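Local coordinates for HD domain protein (Enterococcus faecalis, PDB 4LRL) that acts as a deoxyribonucleoside triphosphate triphosphohydrolase of the HD-domain family, whose activity nucleotides both raise and suppress by allostery, at residues F88-G93 against L133-H138; R69-G74 against G82-R87; Y399-D404 against L419-T424; A251-I256 against P427-L432; L299-L304 against S326-Q331. All coordinates share one frame; numbering follows the deposited sequence. Where two conformers were deposited one is given.

How the contacts relate
Five contacts illustrate how one chain divides its work between a metal centre and the packing around it. Contact 1 holds the nickel ion, and contact 2 lies against it, their centres 11 Å apart: Gln-72 OE1 comes within 3.4 Å of His-90 CB, and the Arg-87 side chain approaches Asp-135 and His-138. Contacts 3 and 4 form a second touching pair with centres 12 Å apart; Leu-422 CD2 reaches Val-252 CG1 at 3.6 Å. Contact 5 lies across the chain's centre from contacts 3 and 4, about 46 Å from contact 4 between centres, yet about 7 Å from contact 2 between nearest atoms. Contacts 1, 2 and 5 also touch the second subunit.

Contact 1: residues F88-G93 against L133-H138; sequences FSHSLG and LHDVGH. With NI (nickel (II) ion), chain N.
A buried, metal-centred contact brings His-90, on the first turn of helix 87-108, up to His-134 and Asp-135 in the loop that follows helix 124-133. Three atoms converge on one nickel ion, each at 2.2 Å from it: His-90 NE2, His-134 NE2 and Asp-135 OD2. Their mutual closeness, such as the 3.2 Å between His-90 NE2 and His-134 NE2, reflects shared coordination. The two imidazoles meet obliquely, planes at 66°, while Asp-135 OD2 sits at the edge of the His-90 ring, in its plane. With CG turned away from the backbone N (chi1 166°), His-90 reaches out from the helix to the ion. This is the histidine and HD pair of the H...HD...D signature that names the HD domain; Asp-207 supplies the final aspartate and also binds the metal. Second-shell bonds set the ring orientations: Asp-210 holds His-90 ND1, and the carbonyl of Ala-131 takes the bond from His-134 ND1. Waters 2 and 3 also bind the nickel, and water 2 donates to the other carboxylate oxygen, Asp-135 OD1, at 2.9 Å. That same oxygen receives a weak bond from His-138 NE2. Water 1 links the Ser-91 hydroxyl to the backbone of Asp-135, donating to Ser-91 OG at 2.7 Å and accepting from Asp-135 N at 2.8 Å; the Ser-91 hydroxyl is also bonded to Arg-87 O, one helical turn back.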
# COMPACT_ATOMS: atom_id res chain seq x y z
N PHE C 88 19.14 13.23 7.94
CA PHE C 88 20.09 12.46 7.15
C PHE C 88 19.38 11.65 6.07
O PHE C 88 19.76 11.70 4.89
CB PHE C 88 20.91 11.54 8.06
CG PHE C 88 21.90 10.66 7.33
CD1 PHE C 88 23.18 11.12 7.04
CD2 PHE C 88 21.56 9.35 6.98
CE1 PHE C 88 24.10 10.31 6.38
CE2 PHE C 88 22.48 8.53 6.33
CZ PHE C 88 23.76 9.02 6.03
N SER C 89 18.34 10.92 6.45
CA SER C 89 17.63 10.09 5.46
C SER C 89 16.93 10.96 4.43
O SER C 89 16.88 10.61 3.26
CB SER C 89 16.66 9.11 6.13
OG SER C 89 15.55 9.80 6.62
N HIS C 90 16.44 12.12 4.85
CA HIS C 90 15.87 13.09 3.91
C HIS C 90 16.91 13.61 2.92
O HIS C 90 16.62 13.75 1.73
CB HIS C 90 15.19 14.25 4.64
CG HIS C 90 14.88 15.42 3.75
ND1 HIS C 90 13.96 15.37 2.72
CD2 HIS C 90 15.38 16.68 3.72
CE1 HIS C 90 13.91 16.53 2.11
NE2 HIS C 90 14.77 17.35 2.69
N SER C 91 18.12 13.87 3.41
CA SER C 91 19.20 14.37 2.57
C SER C 91 19.58 13.35 1.49
O SER C 91 19.74 13.71 0.33
CB SER C 91 20.42 14.75 3.41
OG SER C 91 20.14 15.89 4.20
N LEU C 92 19.69 12.07 1.87
CA LEU C 92 19.97 11.02 0.89
C LEU C 92 18.82 10.89 -0.10
O LEU C 92 19.05 10.59 -1.26
CB LEU C 92 20.26 9.67 1.56
CG LEU C 92 21.42 9.47 2.53
CD1 LEU C 92 21.85 8.02 2.52
CD2 LEU C 92 22.63 10.33 2.26
N GLY C 93 17.59 11.11 0.38
CA GLY C 93 16.41 11.04 -0.47
C GLY C 93 16.45 12.09 -1.57
O GLY C 93 16.20 11.80 -2.75
N LEU C 133 23.71 18.25 0.18
CA LEU C 133 24.14 19.19 1.22
C LEU C 133 23.12 20.27 1.52
O LEU C 133 23.37 21.11 2.38
CB LEU C 133 25.47 19.84 0.82
CG LEU C 133 26.69 18.94 0.66
CD1 LEU C 133 27.81 19.73 0.01
CD2 LEU C 133 27.13 18.36 2.01
N HIS C 134 21.97 20.24 0.84
CA HIS C 134 21.01 21.37 0.90
C HIS C 134 20.56 21.75 2.32
O HIS C 134 20.25 22.90 2.58
CB HIS C 134 19.80 21.15 -0.04
CG HIS C 134 18.77 20.20 0.51
ND1 HIS C 134 19.01 18.85 0.70
CD2 HIS C 134 17.49 20.41 0.91
CE1 HIS C 134 17.93 18.28 1.20
NE2 HIS C 134 17.00 19.20 1.33
N ASP C 135 20.55 20.79 3.23
CA ASP C 135 20.02 20.99 4.58
C ASP C 135 21.09 20.83 5.65
O ASP C 135 20.76 20.72 6.83
CB ASP C 135 18.91 19.98 4.85
CG ASP C 135 17.57 20.39 4.27
OD1 ASP C 135 17.37 21.59 3.92
OD2 ASP C 135 16.70 19.50 4.17
N VAL C 136 22.36 20.81 5.24
CA VAL C 136 23.45 20.52 6.16
C VAL C 136 23.58 21.56 7.30
O VAL C 136 24.08 21.24 8.36
CB VAL C 136 24.79 20.29 5.40
CG1 VAL C 136 25.49 21.60 5.07
CG2 VAL C 136 25.70 19.37 6.17
N GLY C 137 23.09 22.78 7.07
CA GLY C 137 23.18 23.84 8.08
C GLY C 137 22.06 23.87 9.11
O GLY C 137 22.05 24.72 10.00
N HIS C 138 21.10 22.94 9.00
CA HIS C 138 20.04 22.82 9.99
C HIS C 138 20.59 22.28 11.31
O HIS C 138 21.36 21.31 11.31
CB HIS C 138 18.96 21.85 9.51
CG HIS C 138 17.99 22.44 8.54
ND1 HIS C 138 17.05 23.39 8.90
CD2 HIS C 138 17.75 22.17 7.24
CE1 HIS C 138 16.30 23.69 7.86
NE2 HIS C 138 16.71 22.96 6.83
NI NI N . 15.16 19.48 2.54
O HOH W 1 21.41 18.16 3.34
O HOH W 2 14.63 21.50 2.99
O HOH W 3 13.62 19.53 4.40

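Contact 2: residues R69-G74 against G82-R87; sequences RIKQLG and GAEHSR
Backbone hydrogen bonds come first where Ile-70 and Gln-72 meet the chain as it enters a helix. Arg-87 N donates to Ile-70 O at 2.9 Å, and Gln-72 N to His-85 O at 3.0 Å in a nearly straight bond (172°). Together they flank Lys-71 and Ser-86 and make a single beta bridge between two otherwise irregular segments. Water forms a second layer. Water 5 accepts from Leu-73 N and donates to both Ala-83 O and His-85 O, tying three backbone groups together; water 4 donates to Gln-72 OE1 at 2.7 Å and accepts from Arg-87 NH1 at 2.6 Å. Among side chains, the Arg-87 guanidinium has the carbonyl oxygen of Gln-72 over one face and Ile-70 CG2 at its edge. CB and CG of Gln-72 pass beside the His-85 ring, and a bend at chi2 (78°) then brings OE1 to 3.5 Å from Arg-87 CG. Leu-73 CD1 touches the edge of that imidazole and, at 4.2 Å, Ala-83 CB. Charge enters through Lys-71 NZ, which forms a salt bridge with Asp-322. Leu-73 and Arg-87 bind dATP in another structure of this protein; none is bound to this chain here. Ser-86 occupies the N-cap of helix 87-108, so the bridge lies at the start of that helix, while Asp-215 of helix 206-219 binds His-85 and Tyr-211 packs on Gln-72.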
# COMPACT_ATOMS: atom_id res chain seq x y z
N ARG C 69 21.38 12.64 13.89
CA ARG C 69 21.02 12.99 15.26
C ARG C 69 20.04 14.17 15.34
O ARG C 69 19.86 14.78 16.40
CB ARG C 69 22.29 13.24 16.08
CG ARG C 69 23.21 12.02 16.12
CD ARG C 69 24.37 12.17 17.09
NE ARG C 69 25.31 13.22 16.70
CZ ARG C 69 26.28 13.09 15.80
NH1 ARG C 69 26.46 11.94 15.16
NH2 ARG C 69 27.06 14.12 15.53
N ILE C 70 19.41 14.49 14.21
CA ILE C 70 18.47 15.61 14.16
C ILE C 70 17.20 15.18 13.44
O ILE C 70 17.24 14.78 12.27
CB ILE C 70 19.10 16.86 13.49
CG1 ILE C 70 20.33 17.34 14.28
CG2 ILE C 70 18.08 17.98 13.38
CD1 ILE C 70 21.10 18.48 13.63
N LYS C 71 16.07 15.25 14.14
CA LYS C 71 14.78 14.85 13.57
C LYS C 71 14.39 15.80 12.47
O LYS C 71 14.61 17.00 12.57
CB LYS C 71 13.68 14.83 14.63
CG LYS C 71 13.65 13.57 15.51
CD LYS C 71 12.44 13.58 16.44
CE LYS C 71 12.58 14.60 17.59
NZ LYS C 71 13.85 14.49 18.41
N GLN C 72 13.80 15.24 11.42
CA GLN C 72 13.35 16.02 10.27
C GLN C 72 12.13 16.89 10.62
O GLN C 72 12.03 18.03 10.17
CB GLN C 72 13.04 15.09 9.08
CG GLN C 72 12.31 15.74 7.90
CD GLN C 72 13.23 16.58 7.01
OE1 GLN C 72 14.46 16.48 7.11
NE2 GLN C 72 12.65 17.38 6.14
N LEU C 73 11.21 16.36 11.42
CA LEU C 73 9.95 17.07 11.63
C LEU C 73 9.79 17.72 12.99
O LEU C 73 8.72 18.27 13.33
CB LEU C 73 8.76 16.18 11.29
CG LEU C 73 8.41 16.07 9.81
CD1 LEU C 73 7.16 15.21 9.68
CD2 LEU C 73 8.22 17.45 9.17
N GLY C 74 10.88 17.68 13.76
CA GLY C 74 10.95 18.35 15.05
C GLY C 74 9.93 17.79 16.02
O GLY C 74 10.11 16.69 16.55
N GLY C 82 5.19 7.94 14.41
CA GLY C 82 6.11 7.36 13.44
C GLY C 82 7.14 8.35 12.91
O GLY C 82 8.14 7.93 12.37
N ALA C 83 6.90 9.66 13.08
CA ALA C 83 7.74 10.69 12.46
C ALA C 83 9.11 10.91 13.13
O ALA C 83 9.46 12.06 13.46
CB ALA C 83 6.97 12.01 12.36
N GLU C 84 9.89 9.83 13.29
CA GLU C 84 11.17 9.90 14.02
C GLU C 84 12.37 9.89 13.07
O GLU C 84 13.52 9.82 13.51
CB GLU C 84 11.31 8.75 15.04
CG GLU C 84 10.36 8.82 16.24
CD GLU C 84 10.82 9.79 17.33
OE1 GLU C 84 11.62 10.70 17.03
OE2 GLU C 84 10.36 9.64 18.49
N HIS C 85 12.09 9.96 11.77
CA HIS C 85 13.12 9.98 10.72
C HIS C 85 14.02 11.21 10.79
O HIS C 85 13.58 12.29 11.19
CB HIS C 85 12.49 9.84 9.32
CG HIS C 85 11.47 10.89 8.99
ND1 HIS C 85 10.27 11.00 9.65
CD2 HIS C 85 11.47 11.86 8.03
CE1 HIS C 85 9.57 12.00 9.14
NE2 HIS C 85 10.28 12.54 8.16
N SER C 86 15.28 11.03 10.41
CA SER C 86 16.28 12.09 10.55
C SER C 86 16.41 12.95 9.29
O SER C 86 15.91 12.59 8.21
CB SER C 86 17.64 11.49 10.85
OG SER C 86 18.13 10.81 9.70
N ARG C 87 17.10 14.06 9.44
CA ARG C 87 17.43 14.92 8.31
C ARG C 87 18.45 14.23 7.40
O ARG C 87 18.60 14.60 6.23
CB ARG C 87 17.99 16.26 8.79
CG ARG C 87 16.97 17.13 9.50
CD ARG C 87 17.50 18.57 9.66
NE ARG C 87 16.46 19.42 10.23
CZ ARG C 87 15.51 20.02 9.52
NH1 ARG C 87 15.46 19.88 8.19
NH2 ARG C 87 14.60 20.75 10.14
O HOH W 4 16.40 18.20 6.47
O HOH W 5 11.34 13.55 12.26
O HOH W 6 9.15 15.06 14.78

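Contact 3: residues Y399-D404 against L419-T424; sequences YRPNKD and LVELAT
Hydrogen bonding centres on Glu-421 OE2, which is gripped twice. Tyr-399 OH donates to it at 2.8 Å, approaching on the anti side and 34° out of the carboxylate plane. Ala-423 N donates at 2.7 Å from the opposite face, steeply above that plane. Bonds from both faces of the plane probably restrict the carboxylate's rotation, and its negative charge would probably be steadied by the pair. The phenol is itself placed by a second partner, since Tyr-399 OH is bonded to Ile-410 N.

The bond from Ala-423 makes Glu-421 an N-cap: it closes strand 419-421, an outermost strand, within this chain, of a four-stranded mixed sheet, and its side chain folds back over the first turn of the short, weakly bonded helix 422-425. A bend at chi2 (-86°) permits that return.

Packing contacts lie beside these bonds. Pro-401 crosses the Glu-421 side chain at about a right angle, its CG 3.5 Å from OE2. Two pairs are apolar: the same Pro-401 CG lies 4.3 Å from Ala-423 CB, and Leu-422 CD2 approaches Tyr-399 CE2 obliquely at 4.4 Å. Within its own segment the proline also covers the tyrosine, with Pro-401 CD 3.6 Å above the plane of the Tyr-399 ring and over its centre. The CD2 methyl of Leu-422 also packs on Val-252 and Ile-256 of helix 249-267 and on Val-429 of helix 427-434.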
# COMPACT_ATOMS: atom_id res chain seq x y z
N TYR C 399 1.53 27.42 -2.73
CA TYR C 399 1.69 27.69 -4.15
C TYR C 399 0.92 28.95 -4.56
O TYR C 399 -0.31 28.94 -4.61
CB TYR C 399 1.30 26.48 -5.01
CG TYR C 399 1.61 26.67 -6.48
CD1 TYR C 399 2.90 26.99 -6.89
CD2 TYR C 399 0.62 26.54 -7.45
CE1 TYR C 399 3.21 27.19 -8.24
CE2 TYR C 399 0.91 26.73 -8.80
CZ TYR C 399 2.21 27.06 -9.19
OH TYR C 399 2.52 27.26 -10.52
N ARG C 400 1.64 30.03 -4.83
CA ARG C 400 1.05 31.29 -5.31
C ARG C 400 1.81 31.81 -6.52
O ARG C 400 2.69 32.67 -6.38
CB ARG C 400 1.01 32.34 -4.20
CG ARG C 400 0.10 33.52 -4.55
CD ARG C 400 0.46 34.80 -3.82
NE ARG C 400 0.37 34.64 -2.37
CZ ARG C 400 0.10 35.62 -1.51
NH1 ARG C 400 0.05 35.36 -0.22
NH2 ARG C 400 -0.11 36.86 -1.95
N PRO C 401 1.49 31.30 -7.72
CA PRO C 401 2.22 31.69 -8.92
C PRO C 401 2.05 33.17 -9.27
O PRO C 401 0.93 33.66 -9.41
CB PRO C 401 1.61 30.81 -10.01
CG PRO C 401 0.29 30.38 -9.48
CD PRO C 401 0.48 30.26 -8.00
N ASN C 402 3.18 33.87 -9.37
CA ASN C 402 3.18 35.25 -9.81
C ASN C 402 3.56 35.32 -11.28
O ASN C 402 4.68 34.98 -11.67
CB ASN C 402 4.13 36.10 -8.98
CG ASN C 402 3.83 37.57 -9.09
OD1 ASN C 402 3.96 38.17 -10.15
ND2 ASN C 402 3.42 38.16 -7.98
N LYS C 403 2.60 35.76 -12.09
CA LYS C 403 2.68 35.76 -13.55
C LYS C 403 3.94 36.44 -14.11
O LYS C 403 4.40 36.11 -15.21
CB LYS C 403 1.40 36.39 -14.13
CG LYS C 403 1.33 36.57 -15.65
CD LYS C 403 0.43 37.75 -16.03
CE LYS C 403 0.81 39.02 -15.27
NZ LYS C 403 0.18 40.25 -15.84
N ASP C 404 4.52 37.36 -13.35
CA ASP C 404 5.73 38.06 -13.78
C ASP C 404 6.98 37.65 -12.99
O ASP C 404 8.06 38.23 -13.19
CB ASP C 404 5.54 39.58 -13.70
CG ASP C 404 4.47 40.09 -14.65
OD1 ASP C 404 4.21 39.44 -15.69
OD2 ASP C 404 3.88 41.16 -14.36
N LEU C 419 5.37 27.45 -22.83
CA LEU C 419 5.14 27.17 -21.44
C LEU C 419 3.86 27.79 -20.94
O LEU C 419 3.55 28.94 -21.24
CB LEU C 419 6.32 27.65 -20.61
CG LEU C 419 7.59 26.88 -20.95
CD1 LEU C 419 8.78 27.72 -20.61
CD2 LEU C 419 7.62 25.52 -20.23
N VAL C 420 3.14 27.02 -20.15
CA VAL C 420 1.88 27.44 -19.62
C VAL C 420 1.88 27.10 -18.14
O VAL C 420 2.16 25.96 -17.75
CB VAL C 420 0.71 26.80 -20.44
CG1 VAL C 420 -0.43 26.36 -19.57
CG2 VAL C 420 0.25 27.78 -21.53
N GLU C 421 1.59 28.11 -17.32
CA GLU C 421 1.59 27.98 -15.86
C GLU C 421 0.47 27.05 -15.39
O GLU C 421 -0.63 27.09 -15.93
CB GLU C 421 1.49 29.37 -15.22
CG GLU C 421 1.71 29.41 -13.72
CD GLU C 421 0.44 29.14 -12.93
OE1 GLU C 421 -0.51 29.94 -13.03
OE2 GLU C 421 0.41 28.14 -12.18
N LEU C 422 0.76 26.24 -14.38
CA LEU C 422 -0.12 25.17 -13.92
C LEU C 422 -1.56 25.57 -13.57
O LEU C 422 -2.51 24.98 -14.10
CB LEU C 422 0.52 24.44 -12.74
CG LEU C 422 -0.32 23.35 -12.07
CD1 LEU C 422 -0.57 22.17 -13.01
CD2 LEU C 422 0.34 22.88 -10.79
N ALA C 423 -1.72 26.55 -12.68
CA ALA C 423 -3.04 27.00 -12.22
C ALA C 423 -3.92 27.46 -13.38
O ALA C 423 -5.14 27.24 -13.38
CB ALA C 423 -2.89 28.12 -11.19
N THR C 424 -3.29 28.09 -14.36
CA THR C 424 -3.92 28.53 -15.61
C THR C 424 -4.76 27.43 -16.29
O THR C 424 -5.88 27.69 -16.74
CB THR C 424 -2.84 29.09 -16.56
OG1 THR C 424 -2.65 30.48 -16.27
CG2 THR C 424 -3.19 28.90 -18.03

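Contact 4: residues A251-I256 against P427-L432; sequences AVEDYI and PLVAAL
The carboxylate of Glu-253 is the flat group that touches across this helix pair: Leu-428 CD2 lies over one of its faces, 4.2 Å from OE1. The oxygens are engaged outside the two segments, OE1 by His-250 ND1 and OE2 by Ser-426 OG, so the buried acid is bonded although its neighbour across the interface is a methyl group. Ser-426 OG also bonds Val-429 N, which links the acid to the first turn of the helix opposite. The other flat group nearby, the Tyr-255 ring, has Val-252 O at its edge and meets Phe-226 edge-to-face; it belongs to a different side of its helix.

Beyond the carboxylate, along the helices, the contact is apolar. Val-429 CG2 fits between two residues of one helical turn, 3.9 Å from Glu-253 CG and 4.2 Å from Ile-256 CB. With CG1 opposite the backbone N (chi1 170°), CG2 is left beside that N and faces the partner helix. Further along, Ile-256 CG2 and Leu-432 CD1 meet at 4.1 Å, their side chains sliding past each other in opposite directions. Leu-432 also packs on Val-257 and Tyr-260.

Beyond the pair, Ala-431 and Leu-432 touch Ala-431 and Leu-428 of the third subunit. The axes of 251-256 and 427-432 approach to 9.9 Å and cross at 17°, the nearly parallel packing of two alpha helices, here joining helix 249-267 to helix 427-434 within the HD-associated region beside a subunit interface.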
# COMPACT_ATOMS: atom_id res chain seq x y z
N ALA C 251 -0.68 14.38 -12.89
CA ALA C 251 0.36 13.98 -11.96
C ALA C 251 0.96 15.20 -11.23
O ALA C 251 1.29 15.11 -10.05
CB ALA C 251 1.44 13.21 -12.66
N VAL C 252 1.10 16.32 -11.93
CA VAL C 252 1.54 17.55 -11.30
C VAL C 252 0.45 18.03 -10.32
O VAL C 252 0.76 18.44 -9.20
CB VAL C 252 1.92 18.64 -12.34
CG1 VAL C 252 2.23 19.98 -11.66
CG2 VAL C 252 3.11 18.18 -13.18
N GLU C 253 -0.80 17.94 -10.74
CA GLU C 253 -1.95 18.21 -9.87
C GLU C 253 -1.91 17.43 -8.57
O GLU C 253 -2.11 18.01 -7.50
CB GLU C 253 -3.25 17.88 -10.57
CG GLU C 253 -3.74 18.91 -11.55
CD GLU C 253 -5.12 18.56 -12.09
OE1 GLU C 253 -5.55 17.39 -11.93
OE2 GLU C 253 -5.76 19.45 -12.67
N ASP C 254 -1.68 16.11 -8.67
CA ASP C 254 -1.57 15.23 -7.51
C ASP C 254 -0.44 15.64 -6.59
O ASP C 254 -0.51 15.43 -5.38
CB ASP C 254 -1.33 13.78 -7.94
CG ASP C 254 -2.44 13.24 -8.81
OD1 ASP C 254 -2.14 12.39 -9.68
OD2 ASP C 254 -3.60 13.66 -8.65
N TYR C 255 0.63 16.21 -7.15
CA TYR C 255 1.69 16.72 -6.32
C TYR C 255 1.17 17.90 -5.48
O TYR C 255 1.38 17.95 -4.27
CB TYR C 255 2.92 17.09 -7.14
CG TYR C 255 3.80 18.09 -6.44
CD1 TYR C 255 4.63 17.70 -5.40
CD2 TYR C 255 3.80 19.44 -6.83
CE1 TYR C 255 5.44 18.62 -4.75
CE2 TYR C 255 4.60 20.38 -6.18
CZ TYR C 255 5.42 19.96 -5.14
OH TYR C 255 6.21 20.86 -4.48
N ILE C 256 0.46 18.84 -6.12
CA ILE C 256 -0.11 19.98 -5.39
C ILE C 256 -1.14 19.54 -4.34
O ILE C 256 -1.17 20.05 -3.23
CB ILE C 256 -0.71 21.05 -6.35
CG1 ILE C 256 0.39 21.65 -7.23
CG2 ILE C 256 -1.42 22.15 -5.56
CD1 ILE C 256 1.43 22.49 -6.47
N PRO C 427 -8.20 23.95 -12.88
CA PRO C 427 -9.18 24.49 -11.95
C PRO C 427 -8.96 24.03 -10.51
O PRO C 427 -9.17 24.81 -9.57
CB PRO C 427 -10.49 23.92 -12.49
CG PRO C 427 -10.25 23.74 -13.93
CD PRO C 427 -8.84 23.29 -14.03
N LEU C 428 -8.53 22.78 -10.33
CA LEU C 428 -8.34 22.21 -9.00
C LEU C 428 -7.18 22.91 -8.29
O LEU C 428 -7.25 23.22 -7.10
CB LEU C 428 -8.09 20.71 -9.10
CG LEU C 428 -7.63 19.93 -7.86
CD1 LEU C 428 -8.73 19.85 -6.81
CD2 LEU C 428 -7.19 18.54 -8.29
N VAL C 429 -6.11 23.15 -9.05
CA VAL C 429 -4.93 23.83 -8.53
C VAL C 429 -5.23 25.30 -8.27
O VAL C 429 -4.78 25.86 -7.27
CB VAL C 429 -3.71 23.62 -9.47
CG1 VAL C 429 -2.55 24.52 -9.08
CG2 VAL C 429 -3.29 22.15 -9.43
N ALA C 430 -6.02 25.91 -9.15
CA ALA C 430 -6.52 27.27 -8.92
C ALA C 430 -7.37 27.34 -7.66
O ALA C 430 -7.33 28.34 -6.93
CB ALA C 430 -7.31 27.77 -10.12
N ALA C 431 -8.13 26.28 -7.40
CA ALA C 431 -9.02 26.24 -6.23
C ALA C 431 -8.24 26.07 -4.92
O ALA C 431 -8.58 26.67 -3.91
CB ALA C 431 -10.05 25.14 -6.37
N LEU C 432 -7.20 25.24 -4.96
CA LEU C 432 -6.31 25.02 -3.82
C LEU C 432 -5.42 26.24 -3.57
O LEU C 432 -5.21 26.64 -2.43
CB LEU C 432 -5.45 23.77 -4.04
CG LEU C 432 -6.15 22.41 -3.90
CD1 LEU C 432 -5.27 21.29 -4.42
CD2 LEU C 432 -6.56 22.15 -2.45

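Contact 5: residues L299-L304 against S326-Q331; sequences LQASLL and STYFTQ
Ala-301 and Tyr-328 mark the closest backbone approach, 6.0 Å between CA atoms, where an irregular loop runs past helix 322-332. The loop takes a left-handed step at Gln-300 (phi 51°, psi 44°), then curls so that Leu-304 N bonds back to Ala-301 O at 2.8 Å. Tyr-328 fills the bend. Its ring lies beneath the alanine backbone: Ala-301 CA stands 3.6 Å from the ring centroid and 11° off the normal, a CH-pi contact over the middle of the face, and Ala-301 CB adds a touch on Tyr-328 CD1 at 3.5 Å. Within the HD-associated region, this tyrosine fastens the loop leading into helix 305-308 onto helix 322-332. The phenol end does the polar work, Tyr-328 OH accepting from Leu-303 N at 3.2 Å, a reasonably straight bond. Leu-303 crosses the end of the tyrosine at about a right angle, its CG 3.3 Å from that hydroxyl, whereas Leu-304 CD1 sits at the ring edge, 4.0 Å from Tyr-328 CD1. Leu-304 also reaches Leu-325 and Trp-332 of the same helix, and Trp-332 NE1 bonds Leu-299 O. From the second subunit, Gln-331 packs on both Leu-303 and Tyr-328.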
# COMPACT_ATOMS: atom_id res chain seq x y z
N LEU C 299 23.23 26.04 35.02
CA LEU C 299 22.34 25.35 34.07
C LEU C 299 22.99 24.12 33.45
O LEU C 299 22.31 23.31 32.80
CB LEU C 299 21.91 26.29 32.94
CG LEU C 299 20.98 27.46 33.28
CD1 LEU C 299 21.02 28.47 32.15
CD2 LEU C 299 19.57 26.98 33.54
N GLN C 300 24.31 23.99 33.63
CA GLN C 300 25.09 22.85 33.14
C GLN C 300 24.84 22.56 31.66
O GLN C 300 24.67 21.40 31.26
CB GLN C 300 24.82 21.60 34.00
CG GLN C 300 25.34 21.71 35.43
CD GLN C 300 24.73 20.69 36.38
OE1 GLN C 300 24.49 19.54 36.01
NE2 GLN C 300 24.48 21.11 37.62
N ALA C 301 24.82 23.61 30.86
CA ALA C 301 24.50 23.49 29.45
C ALA C 301 25.60 24.11 28.61
O ALA C 301 25.35 25.00 27.79
CB ALA C 301 23.15 24.14 29.16
N SER C 302 26.82 23.61 28.82
CA SER C 302 28.04 24.14 28.20
C SER C 302 27.95 24.37 26.69
O SER C 302 28.39 25.41 26.20
CB SER C 302 29.23 23.23 28.51
OG SER C 302 28.95 21.90 28.11
N LEU C 303 27.38 23.40 25.97
CA LEU C 303 27.27 23.47 24.51
C LEU C 303 26.22 24.49 24.04
O LEU C 303 26.19 24.85 22.87
CB LEU C 303 26.98 22.09 23.91
CG LEU C 303 27.94 20.92 24.18
CD1 LEU C 303 27.43 19.64 23.52
CD2 LEU C 303 29.37 21.21 23.74
N LEU C 304 25.37 24.96 24.96
CA LEU C 304 24.40 26.01 24.64
C LEU C 304 24.86 27.41 25.03
O LEU C 304 24.31 28.42 24.56
CB LEU C 304 23.06 25.73 25.31
CG LEU C 304 22.05 24.82 24.61
CD1 LEU C 304 20.79 24.78 25.46
CD2 LEU C 304 21.74 25.29 23.20
N SER C 326 17.75 17.54 24.75
CA SER C 326 16.96 16.72 25.66
C SER C 326 17.76 16.34 26.91
O SER C 326 17.20 16.29 28.01
CB SER C 326 16.38 15.49 24.95
OG SER C 326 17.39 14.74 24.32
N THR C 327 19.06 16.13 26.75
CA THR C 327 19.94 15.86 27.88
C THR C 327 19.94 17.03 28.88
O THR C 327 19.80 16.83 30.09
CB THR C 327 21.37 15.52 27.41
OG1 THR C 327 21.32 14.35 26.58
CG2 THR C 327 22.29 15.26 28.61
N TYR C 328 20.07 18.24 28.36
CA TYR C 328 20.04 19.42 29.21
C TYR C 328 18.67 19.62 29.85
O TYR C 328 18.59 19.96 31.04
CB TYR C 328 20.52 20.67 28.47
CG TYR C 328 21.97 20.65 28.02
CD1 TYR C 328 22.41 21.46 26.97
CD2 TYR C 328 22.91 19.81 28.63
CE1 TYR C 328 23.74 21.44 26.54
CE2 TYR C 328 24.24 19.78 28.21
CZ TYR C 328 24.65 20.60 27.17
OH TYR C 328 25.96 20.60 26.74
N PHE C 329 17.60 19.37 29.09
CA PHE C 329 16.23 19.48 29.64
C PHE C 329 15.99 18.55 30.84
O PHE C 329 15.32 18.94 31.81
CB PHE C 329 15.16 19.20 28.57
CG PHE C 329 15.24 20.10 27.36
CD1 PHE C 329 14.65 19.71 26.17
CD2 PHE C 329 15.90 21.32 27.41
CE1 PHE C 329 14.71 20.52 25.04
CE2 PHE C 329 15.97 22.13 26.30
CZ PHE C 329 15.37 21.73 25.11
N THR C 330 16.53 17.34 30.79
CA THR C 330 16.47 16.41 31.91
C THR C 330 17.13 16.98 33.18
O THR C 330 16.55 16.91 34.26
CB THR C 330 17.04 15.03 31.53
OG1 THR C 330 16.26 14.49 30.46
CG2 THR C 330 17.02 14.06 32.72
N GLN C 331 18.33 17.55 33.05
CA GLN C 331 18.97 18.21 34.20
C GLN C 331 18.11 19.38 34.67
O GLN C 331 17.92 19.56 35.87
CB GLN C 331 20.36 18.76 33.86
CG GLN C 331 21.38 17.80 33.25
CD GLN C 331 22.42 18.57 32.43
OE1 GLN C 331 22.38 19.81 32.37
NE2 GLN C 331 23.34 17.85 31.80